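Local coordinates for protein inorganic pyrophosphatase (Shewanella sp. AS-11, PDB 6LL8) that probably hydrolyses inorganic diphosphate to two phosphates in a metal-dependent active site, where magnesium ions and an imidodiphosphate analogue are bound, at residues Ile139-Ile144 / Ala171-Phe176. Numbering follows the deposited sequence.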
loop_
_atom_site.group_PDB
_atom_site.type_symbol
_atom_site.label_atom_id
_atom_site.label_comp_id
_atom_site.label_asym_id
_atom_site.label_seq_id
_atom_site.Cartn_x
_atom_site.Cartn_y
_atom_site.Cartn_z
ATOM N N ILE A 139 2.055 -9.903 12.764
ATOM C CA ILE A 139 1.908 -9.457 11.366
ATOM C C ILE A 139 1.351 -8.034 11.353
ATOM O O ILE A 139 1.722 -7.255 10.454
ATOM C CB ILE A 139 1.132 -10.450 10.496
ATOM C CG1 ILE A 139 -0.352 -10.556 10.844
ATOM C CG2 ILE A 139 1.826 -11.801 10.494
ATOM C CD1 ILE A 139 -1.143 -11.393 9.868
ATOM N N MET A 140 0.478 -7.666 12.272
ATOM C CA MET A 140 -0.023 -6.288 12.341
ATOM C C MET A 140 1.122 -5.318 12.632
ATOM O O MET A 140 1.241 -4.263 12.008
ATOM C CB MET A 140 -1.108 -6.173 13.403
ATOM C CG MET A 140 -2.405 -6.919 13.087
ATOM S SD MET A 140 -3.619 -6.800 14.400
ATOM C CE MET A 140 -4.092 -5.085 14.267
ATOM N N MET A 141 1.962 -5.698 13.582
ATOM C CA MET A 141 3.143 -4.902 13.936
ATOM C C MET A 141 4.014 -4.684 12.701
ATOM O O MET A 141 4.452 -3.556 12.426
ATOM C CB MET A 141 3.906 -5.640 15.022
ATOM C CG MET A 141 5.163 -4.922 15.504
ATOM S SD MET A 141 6.410 -6.019 16.213
ATOM C CE MET A 141 6.908 -6.881 14.729
ATOM N N CYS A 142 4.278 -5.764 11.974
ATOM C CA CYS A 142 5.128 -5.664 10.769
ATOM C C CYS A 142 4.473 -4.735 9.754
ATOM O O CYS A 142 5.171 -3.922 9.113
ATOM C CB CYS A 142 5.384 -7.019 10.147
ATOM S SG CYS A 142 6.492 -8.066 11.095
ATOM N N ALA A 143 3.177 -4.877 9.528
ATOM C CA ALA A 143 2.513 -4.006 8.551
ATOM C C ALA A 143 2.692 -2.534 8.912
ATOM O O ALA A 143 2.953 -1.702 8.018
ATOM C CB ALA A 143 1.050 -4.338 8.457
ATOM N N ILE A 144 2.583 -2.185 10.192
ATOM C CA ILE A 144 2.681 -0.769 10.594
ATOM C C ILE A 144 4.126 -0.306 10.425
ATOM O O ILE A 144 4.356 0.821 9.978
ATOM C CB ILE A 144 2.154 -0.568 12.023
ATOM C CG1 ILE A 144 0.700 -1.025 12.181
ATOM C CG2 ILE A 144 2.313 0.900 12.418
ATOM C CD1 ILE A 144 0.277 -1.234 13.597
ATOM N N ALA A 171 3.202 -9.785 20.699
ATOM C CA ALA A 171 3.862 -10.723 19.785
ATOM C C ALA A 171 5.136 -11.304 20.375
ATOM O O ALA A 171 5.679 -12.218 19.757
ATOM C CB ALA A 171 4.188 -10.050 18.476
ATOM N N GLY A 172 5.652 -10.753 21.452
ATOM C CA GLY A 172 6.926 -11.229 22.009
ATOM C C GLY A 172 8.133 -10.715 21.245
ATOM O O GLY A 172 9.193 -11.376 21.252
ATOM N N VAL A 173 8.023 -9.542 20.613
ATOM C CA VAL A 173 9.131 -8.928 19.842
ATOM C C VAL A 173 9.722 -7.792 20.674
ATOM O O VAL A 173 9.040 -6.794 20.913
ATOM C CB VAL A 173 8.633 -8.409 18.498
ATOM C CG1 VAL A 173 9.728 -7.660 17.766
ATOM C CG2 VAL A 173 8.101 -9.562 17.659
ATOM N N GLU A 174 10.980 -7.894 21.075
ATOM C CA GLU A 174 11.627 -6.808 21.853
ATOM C C GLU A 174 12.173 -5.743 20.900
ATOM O O GLU A 174 11.905 -4.551 21.122
ATOM C CB GLU A 174 12.757 -7.345 22.736
ATOM C CG GLU A 174 13.583 -6.274 23.469
ATOM C CD GLU A 174 14.782 -5.695 22.710
ATOM O OE1 GLU A 174 15.553 -6.494 22.118
ATOM O OE2 GLU A 174 14.966 -4.441 22.716
ATOM N N ASP A 175 12.898 -6.137 19.863
ATOM C CA ASP A 175 13.574 -5.145 18.998
ATOM C C ASP A 175 12.765 -5.005 17.707
ATOM O O ASP A 175 13.115 -5.525 16.618
ATOM C CB ASP A 175 15.019 -5.550 18.752
ATOM C CG ASP A 175 15.846 -4.451 18.147
ATOM O OD1 ASP A 175 15.280 -3.465 17.623
ATOM O OD2 ASP A 175 17.057 -4.634 18.129
ATOM N N PHE A 176 11.657 -4.316 17.818
ATOM C CA PHE A 176 10.756 -4.175 16.665
ATOM C C PHE A 176 11.384 -3.305 15.584
ATOM O O PHE A 176 11.066 -3.510 14.392
ATOM C CB PHE A 176 9.380 -3.691 17.103
ATOM C CG PHE A 176 9.343 -2.468 17.987
ATOM C CD1 PHE A 176 9.448 -1.183 17.473
ATOM C CD2 PHE A 176 9.201 -2.618 19.358
ATOM C CE1 PHE A 176 9.383 -0.081 18.327
ATOM C CE2 PHE A 176 9.204 -1.533 20.203
ATOM C CZ PHE A 176 9.281 -0.278 19.684
#
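Met-141 reaches toward the 171-176 loop with its first two torsions extended: CG stands anti to the backbone N (chi1 -180°) and SD follows only roughly anti to CA, which carries the sulfur off the helix and up against Val-173 and Phe-176. Only at chi3 (69°) does the chain bend, turning the methyl CE aside toward Val-173. The sulfur is the atom that does most of the touching. SD sits 3.9 Å from CB of Phe-176; CB of Val-173 is 4.0 Å from the same sulfur. CG1 of Val-173 is as close to that sulfur, while CG2 meets the bent-over methyl, 4.1 Å from Met-141 CE, so both branches of the valine are used.

Phe-176 presents its CB rather than its ring. Its chi1 of 51° holds CG between the backbone N and carbonyl carbon, and the ring swings away from Met-141 to pack on Val-164 and Ala-168 of helix 158-171 and on Phe-151. The contact is purely apolar and small, about 130 Å² in all, with a buried methionine against two partly exposed partners.

The loop is shaped at both ends: Gly-172, at positive phi, closes helix 158-171 in a Schellman motif, and Asp-175 N-caps helix 176-187, its OD1 accepting from the N of Glu-178. What results is a short helix-to-helix connection that meets helix 134-147 through Met-141. The side chain of Met-141 lies about 11 Å from those of the magnesium ligands Asp-15 and Asp-147. This is an apolar contact between a helix and the loop joining two other helices, in the helical layer beside the parallel sheet of a DHH-family phosphoesterase.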